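Local coordinates for acyl-[acyl-carrier-protein]--UDP-N-acetylglucosamine O-acyltransferase (Helicobacter pylori, PDB 1J2Z) that catalyses the first step of lipid A biosynthesis, transferring a (3R)-hydroxyacyl chain from acyl carrier protein to UDP-N-acetylglucosamine, at residues A[14-17]-A[18-22]; A[56-59]-A[60-64]; A[153-156]-A[157-161]; A[242-245]-A[246-250]. All blocks are in the same frame, centred on the assembly; numbering follows the deposited sequence.

Interaction 1 of 4, residues A[14-17]-A[18-22]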
# COMPACT_ATOMS: atom_id res chain seq x y z
N ALA A 14 17.24 22.22 16.64
CA ALA A 14 16.19 21.33 17.11
C ALA A 14 16.30 21.26 18.63
O ALA A 14 17.38 21.47 19.18
CB ALA A 14 16.36 19.94 16.52
N GLU A 15 15.19 20.99 19.30
CA GLU A 15 15.17 20.90 20.76
C GLU A 15 14.96 19.44 21.15
O GLU A 15 13.92 18.86 20.87
CB GLU A 15 14.06 21.78 21.32
CG GLU A 15 14.21 23.26 20.96
CD GLU A 15 15.38 23.91 21.68
OE1 GLU A 15 15.94 24.90 21.15
OE2 GLU A 15 15.72 23.45 22.79
N ILE A 16 15.97 18.86 21.78
CA ILE A 16 15.93 17.46 22.20
C ILE A 16 15.96 17.39 23.72
O ILE A 16 16.99 17.66 24.33
CB ILE A 16 17.15 16.69 21.67
CG1 ILE A 16 17.37 17.00 20.18
CG2 ILE A 16 16.94 15.19 21.90
CD1 ILE A 16 16.24 16.56 19.27
N ASN A 17 14.84 17.01 24.33
CA ASN A 17 14.75 16.93 25.79
C ASN A 17 15.58 15.76 26.32
O ASN A 17 16.20 15.02 25.55
CB ASN A 17 13.29 16.76 26.22
CG ASN A 17 13.07 17.11 27.69
OD1 ASN A 17 11.97 16.94 28.22
ND2 ASN A 17 14.11 17.61 28.36
N LYS A 18 15.59 15.60 27.64
CA LYS A 18 16.35 14.54 28.27
C LYS A 18 15.70 13.17 28.09
O LYS A 18 14.49 13.06 27.89
CB LYS A 18 16.53 14.84 29.76
CG LYS A 18 17.21 13.72 30.54
CD LYS A 18 18.53 13.33 29.88
CE LYS A 18 19.07 12.02 30.44
NZ LYS A 18 20.22 11.52 29.64
N GLY A 19 16.52 12.13 28.17
CA GLY A 19 16.03 10.77 28.03
C GLY A 19 15.67 10.34 26.61
O GLY A 19 15.18 9.24 26.41
N VAL A 20 15.92 11.20 25.63
CA VAL A 20 15.59 10.88 24.25
C VAL A 20 16.60 9.93 23.59
O VAL A 20 17.80 10.11 23.69
CB VAL A 20 15.49 12.15 23.38
CG1 VAL A 20 15.23 11.78 21.92
CG2 VAL A 20 14.37 13.04 23.90
N GLU A 21 16.08 8.91 22.91
CA GLU A 21 16.92 7.94 22.21
C GLU A 21 16.78 8.17 20.71
O GLU A 21 15.67 8.26 20.19
CB GLU A 21 16.49 6.52 22.55
CG GLU A 21 16.66 6.15 24.02
CD GLU A 21 16.18 4.74 24.31
OE1 GLU A 21 16.70 3.80 23.67
OE2 GLU A 21 15.28 4.58 25.16
N ILE A 22 17.91 8.26 20.02
CA ILE A 22 17.91 8.48 18.58
C ILE A 22 18.80 7.44 17.92
O ILE A 22 19.99 7.36 18.20
CB ILE A 22 18.41 9.91 18.26
CG1 ILE A 22 17.46 10.94 18.89
CG2 ILE A 22 18.49 10.12 16.76
CD1 ILE A 22 17.88 12.39 18.69
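I16 and V20 meet inside a tight corner, and their contact illustrates how a hexapeptide coil packs aliphatic groups beneath each bend. The methyl branch of I16 does the touching: CG2 rests 3.7 Å from V20 CB. It lies almost as close to V20 CG1, and the two side chains cross at about a right angle. The torsion of I16 (chi1 -47°) sets CG2 trans to the main-chain nitrogen and so sends this branch forward, over the residues that follow the bend. V20 divides its two methyls between different partners. While CG1 faces the isoleucine, CG2 approaches the carbonyl of the turn, with V20 CG2 3.2 Å from N17 O. Further along, I22 brings its extended CD1 end to 4.4 Å from I16 CG2, a looser apolar contact that links two residues six apart, the period of the hexapeptide repeat. The bend itself is a type II beta turn from N17 to V20, with no clear hydrogen bond closing it, and G19 takes the positive phi (75°) expected at its third position. K18, at the second position, directs its CB away from 14-17 and is solvent-exposed. Strand 15-16 pairs in parallel with strand 33-34, whose L34 lies against both I16 and V20. After the corner, E21 bonds through its backbone to V38 and L40, and I22 packs against I28 of strand 27-28.

Interaction 2 of 4, residues A[56-59]-A[60-64]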
# COMPACT_ATOMS: atom_id res chain seq x y z
N THR A 56 6.86 8.85 22.99
CA THR A 56 6.43 8.33 21.70
C THR A 56 7.60 7.60 21.05
O THR A 56 8.75 8.03 21.17
CB THR A 56 5.91 9.46 20.79
OG1 THR A 56 4.59 9.82 21.22
CG2 THR A 56 5.87 9.02 19.33
N GLU A 57 7.32 6.48 20.40
CA GLU A 57 8.36 5.69 19.75
C GLU A 57 8.05 5.59 18.26
O GLU A 57 6.93 5.29 17.87
CB GLU A 57 8.42 4.29 20.37
CG GLU A 57 9.53 3.40 19.82
CD GLU A 57 9.58 2.04 20.50
OE1 GLU A 57 10.50 1.26 20.20
OE2 GLU A 57 8.69 1.76 21.33
N ILE A 58 9.07 5.84 17.44
CA ILE A 58 8.91 5.82 15.99
C ILE A 58 9.90 4.85 15.36
O ILE A 58 11.11 4.94 15.60
CB ILE A 58 9.12 7.23 15.42
CG1 ILE A 58 8.16 8.20 16.12
CG2 ILE A 58 8.92 7.23 13.91
CD1 ILE A 58 8.38 9.66 15.79
N PHE A 59 9.39 3.94 14.54
CA PHE A 59 10.21 2.91 13.90
C PHE A 59 10.92 3.34 12.60
O PHE A 59 10.60 4.37 12.01
CB PHE A 59 9.36 1.66 13.69
CG PHE A 59 9.08 0.92 14.97
CD1 PHE A 59 8.23 1.46 15.94
CD2 PHE A 59 9.69 -0.31 15.24
CE1 PHE A 59 7.99 0.80 17.15
CE2 PHE A 59 9.46 -0.98 16.44
CZ PHE A 59 8.61 -0.43 17.40
N PRO A 60 11.89 2.52 12.14
CA PRO A 60 12.66 2.80 10.92
C PRO A 60 11.94 3.25 9.66
O PRO A 60 10.88 2.74 9.32
CB PRO A 60 13.43 1.49 10.69
CG PRO A 60 13.62 0.97 12.08
CD PRO A 60 12.26 1.21 12.70
N PHE A 61 12.55 4.21 8.99
CA PHE A 61 12.05 4.74 7.73
C PHE A 61 10.71 5.46 7.76
O PHE A 61 10.04 5.57 6.73
CB PHE A 61 12.03 3.62 6.69
CG PHE A 61 13.36 2.91 6.55
CD1 PHE A 61 13.43 1.53 6.46
CD2 PHE A 61 14.55 3.64 6.51
CE1 PHE A 61 14.66 0.87 6.34
CE2 PHE A 61 15.79 3.00 6.38
CZ PHE A 61 15.84 1.62 6.30
N ALA A 62 10.31 5.95 8.92
CA ALA A 62 9.07 6.72 9.00
C ALA A 62 9.47 8.14 8.59
O ALA A 62 10.60 8.56 8.83
CB ALA A 62 8.53 6.72 10.42
N VAL A 63 8.55 8.87 7.97
CA VAL A 63 8.85 10.23 7.56
C VAL A 63 7.78 11.15 8.13
O VAL A 63 6.60 11.02 7.80
CB VAL A 63 8.87 10.37 6.02
CG1 VAL A 63 9.10 11.81 5.62
CG2 VAL A 63 9.97 9.49 5.45
N LEU A 64 8.20 12.08 8.98
CA LEU A 64 7.25 13.00 9.60
C LEU A 64 7.66 14.45 9.41
O LEU A 64 8.81 14.82 9.63
CB LEU A 64 7.14 12.72 11.10
CG LEU A 64 6.90 11.31 11.63
CD1 LEU A 64 6.63 11.39 13.12
CD2 LEU A 64 5.73 10.65 10.91
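The backbone bends from F59 to A62 in a type II beta turn, in which A62 N makes a weak hydrogen bond to F59 O (3.5 Å, 136° at the hydrogen). P60 occupies the second position, where a proline's restricted phi fits well, and F61 the third, with the unusual positive phi of 65° for a residue that bears a side chain. Inside the bend, I58 works with both branches. Its CG2 sits 3.5 Å from A62 CB, while its other branch, extended by a chi2 of 173°, carries CD1 to 3.6 Å from L64 CD1, so that I58 and L64 meet tip to tip. Such a pairing of aliphatic residues six apart fills the core beneath a corner of the left-handed beta-helix, here between strands 57-58 and 63-64. On the outer side of the corner the F59 and P60 side chains lie side by side and point the same way, while P60 CB lies 4.2 Å above one face of the F61 ring, toward its rim. F61 in turn meets F61 of each of the other two subunits edge-to-face, an arrangement that brings the three copies together at the heart of the trimer. F59 stacks on H41 and makes a cation-pi contact with R89.

Interaction 3 of 4, residues A[153-156]-A[157-161]. With SOG (octyl 1-thio-beta-D-glucopyranoside), chain B.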
# COMPACT_ATOMS: atom_id res chain seq x y z
N THR A 153 -7.48 0.76 4.28
CA THR A 153 -8.69 1.57 4.17
C THR A 153 -8.32 2.99 3.77
O THR A 153 -7.31 3.54 4.23
CB THR A 153 -9.48 1.63 5.50
OG1 THR A 153 -10.12 0.37 5.73
CG2 THR A 153 -10.53 2.73 5.48
N ALA A 154 -9.12 3.59 2.89
CA ALA A 154 -8.89 4.95 2.45
C ALA A 154 -10.03 5.83 2.94
O ALA A 154 -11.20 5.48 2.77
CB ALA A 154 -8.81 5.01 0.92
N ILE A 155 -9.69 6.95 3.57
CA ILE A 155 -10.68 7.89 4.08
C ILE A 155 -10.53 9.14 3.23
O ILE A 155 -9.43 9.68 3.11
CB ILE A 155 -10.43 8.26 5.56
CG1 ILE A 155 -10.25 7.00 6.40
CG2 ILE A 155 -11.59 9.10 6.09
CD1 ILE A 155 -11.46 6.10 6.46
N HIS A 156 -11.63 9.60 2.64
CA HIS A 156 -11.60 10.78 1.78
C HIS A 156 -11.56 12.09 2.55
O HIS A 156 -11.87 12.13 3.74
CB HIS A 156 -12.79 10.77 0.82
CG HIS A 156 -12.87 9.54 -0.03
ND1 HIS A 156 -11.75 8.90 -0.52
CD2 HIS A 156 -13.94 8.84 -0.50
CE1 HIS A 156 -12.12 7.86 -1.25
NE2 HIS A 156 -13.44 7.80 -1.26
N GLN A 157 -11.20 13.17 1.86
CA GLN A 157 -11.07 14.49 2.46
C GLN A 157 -12.29 14.99 3.23
O GLN A 157 -13.43 14.76 2.82
CB GLN A 157 -10.70 15.51 1.38
CG GLN A 157 -11.86 15.87 0.45
CD GLN A 157 -11.44 16.77 -0.70
OE1 GLN A 157 -10.70 17.73 -0.52
NE2 GLN A 157 -11.94 16.46 -1.89
N PHE A 158 -12.04 15.67 4.33
CA PHE A 158 -13.08 16.25 5.18
C PHE A 158 -13.98 15.27 5.90
O PHE A 158 -14.94 15.68 6.55
CB PHE A 158 -13.94 17.23 4.37
CG PHE A 158 -13.19 18.46 3.94
CD1 PHE A 158 -12.70 18.58 2.64
CD2 PHE A 158 -12.94 19.48 4.85
CE1 PHE A 158 -11.96 19.70 2.26
CE2 PHE A 158 -12.20 20.60 4.48
CZ PHE A 158 -11.71 20.71 3.19
N VAL A 159 -13.69 13.97 5.81
CA VAL A 159 -14.52 13.00 6.51
C VAL A 159 -14.26 13.10 8.01
O VAL A 159 -13.14 13.37 8.44
CB VAL A 159 -14.23 11.56 6.04
CG1 VAL A 159 -14.81 10.55 7.03
CG2 VAL A 159 -14.84 11.33 4.66
N ARG A 160 -15.30 12.88 8.80
CA ARG A 160 -15.16 12.93 10.25
C ARG A 160 -15.65 11.62 10.86
O ARG A 160 -16.75 11.18 10.57
CB ARG A 160 -15.95 14.09 10.84
CG ARG A 160 -15.54 15.48 10.35
CD ARG A 160 -16.41 16.54 11.00
NE ARG A 160 -17.82 16.18 10.89
CZ ARG A 160 -18.73 16.42 11.82
NH1 ARG A 160 -18.39 17.03 12.95
NH2 ARG A 160 -19.99 16.03 11.64
N ILE A 161 -14.82 11.01 11.69
CA ILE A 161 -15.19 9.76 12.36
C ILE A 161 -15.24 10.07 13.85
O ILE A 161 -14.24 10.47 14.44
CB ILE A 161 -14.16 8.66 12.08
CG1 ILE A 161 -14.06 8.42 10.58
CG2 ILE A 161 -14.56 7.37 12.80
CD1 ILE A 161 -12.86 7.56 10.18
C1 SOG B . -5.34 14.72 -0.89
C2 SOG B . -4.41 15.80 -0.29
C3 SOG B . -2.96 15.32 -0.33
C4 SOG B . -2.87 14.02 0.48
C5 SOG B . -3.82 12.96 -0.15
C6 SOG B . -3.78 11.66 0.65
C1' SOG B . -7.49 14.70 -1.96
C2' SOG B . -8.65 13.89 -1.41
C3' SOG B . -9.87 14.01 -2.30
C4' SOG B . -11.04 13.19 -1.75
C5' SOG B . -12.26 13.32 -2.65
C6' SOG B . -13.37 12.40 -2.18
C7' SOG B . -14.60 12.51 -3.06
C8' SOG B . -15.68 11.59 -2.56
S1 SOG B . -6.71 15.15 -0.85
O2 SOG B . -4.54 17.02 -1.02
O3 SOG B . -2.11 16.29 0.23
O4 SOG B . -1.54 13.54 0.48
O5 SOG B . -5.18 13.48 -0.15
O6 SOG B . -2.69 10.87 0.22
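At a corner of the left-handed beta-helix that forms part of the ligand pocket, a type II beta turn runs from H156 to V159, tied by a weak hydrogen bond from V159 N to H156 O (3.3 Å). Its inner side is apolar. I155 CG2 lies 3.6 Å from V159 CB, the two side chains crossing nearly perpendicularly, and I155 CD1 comes within 4.2 Å of I161 CD1. This is the usual hexapeptide-repeat core, yet the outer side of the same turn serves binding. H156 and Q157 both touch the octyl tail of the bound thioglucoside: H156 CB is 3.5 Å from SOG C6', and Q157 CG is 3.6 Å from SOG C4'. A chi1 of 74° tucks CG of Q157 between its backbone N and carbonyl carbon, and beyond it the extended chain runs beside the tail, bringing Q157 NE2 to 3.2 Å from SOG C3'. By similarity Q157 is also a substrate-binding residue, so the detergent probably occupies part of the natural site. R253 NH1 donates a hydrogen bond to Q157 O. F158, with a positive phi of 67°, stacks its ring on H140, another residue assigned to substrate binding by similarity.

Interaction 4 of 4, residues A[242-245]-A[246-250]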
# COMPACT_ATOMS: atom_id res chain seq x y z
N LYS A 242 -26.55 14.59 23.04
CA LYS A 242 -25.79 15.78 22.69
C LYS A 242 -24.59 15.44 21.82
O LYS A 242 -24.35 16.06 20.79
CB LYS A 242 -25.31 16.50 23.96
CG LYS A 242 -26.41 17.01 24.86
CD LYS A 242 -25.84 17.79 26.04
CE LYS A 242 -26.95 18.36 26.93
NZ LYS A 242 -26.41 19.14 28.08
N GLU A 243 -23.84 14.44 22.26
CA GLU A 243 -22.64 14.00 21.55
C GLU A 243 -22.95 13.50 20.14
O GLU A 243 -22.28 13.87 19.18
CB GLU A 243 -21.97 12.88 22.34
CG GLU A 243 -20.64 12.44 21.79
CD GLU A 243 -19.99 11.38 22.67
OE1 GLU A 243 -18.83 11.02 22.39
OE2 GLU A 243 -20.65 10.92 23.63
N ILE A 244 -23.98 12.67 20.03
CA ILE A 244 -24.37 12.09 18.75
C ILE A 244 -25.09 13.05 17.81
O ILE A 244 -24.71 13.19 16.65
CB ILE A 244 -25.26 10.85 18.99
CG1 ILE A 244 -24.43 9.77 19.70
CG2 ILE A 244 -25.81 10.33 17.67
CD1 ILE A 244 -25.21 8.55 20.10
N CYS A 245 -26.12 13.72 18.31
CA CYS A 245 -26.89 14.64 17.48
C CYS A 245 -26.15 15.90 17.05
O CYS A 245 -26.32 16.36 15.92
CB CYS A 245 -28.19 14.99 18.19
SG CYS A 245 -29.22 13.54 18.47
N SER A 246 -25.34 16.47 17.93
CA SER A 246 -24.61 17.68 17.55
C SER A 246 -23.59 17.31 16.47
O SER A 246 -23.29 18.10 15.58
CB SER A 246 -23.90 18.30 18.76
OG SER A 246 -22.86 17.47 19.21
N PHE A 247 -23.05 16.09 16.56
CA PHE A 247 -22.08 15.62 15.57
C PHE A 247 -22.77 15.59 14.21
O PHE A 247 -22.25 16.11 13.22
CB PHE A 247 -21.59 14.21 15.92
CG PHE A 247 -20.63 13.64 14.91
CD1 PHE A 247 -19.31 14.04 14.88
CD2 PHE A 247 -21.07 12.72 13.96
CE1 PHE A 247 -18.43 13.55 13.92
CE2 PHE A 247 -20.20 12.21 12.99
CZ PHE A 247 -18.87 12.63 12.97
N ILE A 248 -23.94 14.98 14.18
CA ILE A 248 -24.74 14.85 12.97
C ILE A 248 -25.09 16.19 12.33
O ILE A 248 -24.92 16.37 11.13
CB ILE A 248 -26.04 14.07 13.26
CG1 ILE A 248 -25.71 12.60 13.55
CG2 ILE A 248 -27.00 14.18 12.08
CD1 ILE A 248 -26.90 11.77 14.02
N LEU A 249 -25.59 17.13 13.13
CA LEU A 249 -25.97 18.43 12.61
C LEU A 249 -24.78 19.25 12.11
O LEU A 249 -24.95 20.16 11.30
CB LEU A 249 -26.72 19.24 13.68
CG LEU A 249 -28.04 18.67 14.20
CD1 LEU A 249 -28.66 19.64 15.20
CD2 LEU A 249 -29.00 18.42 13.05
N GLU A 250 -23.58 18.91 12.57
CA GLU A 250 -22.38 19.63 12.14
C GLU A 250 -21.73 19.05 10.89
O GLU A 250 -20.80 19.63 10.34
CB GLU A 250 -21.35 19.66 13.27
CG GLU A 250 -21.70 20.60 14.41
CD GLU A 250 -20.72 20.51 15.56
OE1 GLU A 250 -19.50 20.59 15.31
OE2 GLU A 250 -21.17 20.36 16.71
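K242 O takes two hydrogen bonds from S246, a useful example of a hydroxyl folded back onto its own helix. S246 OG donates over 2.6 Å to K242 O, while the backbone S246 N reaches K242 O at 3.1 Å. The two donors meet the oxygen differently: the hydroxyl is tilted 21° from the carbonyl plane, whereas the amide stands above it, 36° out. With chi1 at 68°, OG sits between the backbone nitrogen and carbonyl carbon of S246, which turns it back to the preceding turn. The next helical hydrogen bonds are ordinary ones, I248 N to I244 O at 3.1 Å and L249 N to C245 O at 3.0 Å. I244 and I248 lie side by side and point the same way, joined loosely by I244 CG2 and I248 CD1 at 4.1 Å. Further out, this pair rests on helix 204-217, both residues meeting L217, while C245 packs on E231 and L232 of helix 224-234. The ring of F247 turns to the beta-helix instead, where R160 makes a cation-pi contact with it. The arrangement is that of an alpha-helix with a serine bonded to the carbonyl four residues back, within the C-terminal helical domain of LpxA.

How the interactions relate
Along the chain the contacts come in series, none enclosing or crossing another, and each closes just a local bend or helical turn. Interactions 1, 2 and 3 lie on three different corners of the triangular beta-helix: interaction 1 passes from the sheet of strand 15-16 to that of strand 21-22, interaction 2 from the latter sheet to that of strand 63-64, and interaction 3 from there back to the first. Interaction 2 lies about 14 Å from interaction 1, centre to centre, and the centres of interactions 2 and 3 are about 23 Å apart. Interaction 4, on helix 239-250, touches interaction 3 directly: R160 NH2 lies 2.8 Å from F247 O, a probable hydrogen bond joining the beta-helix to the helical domain.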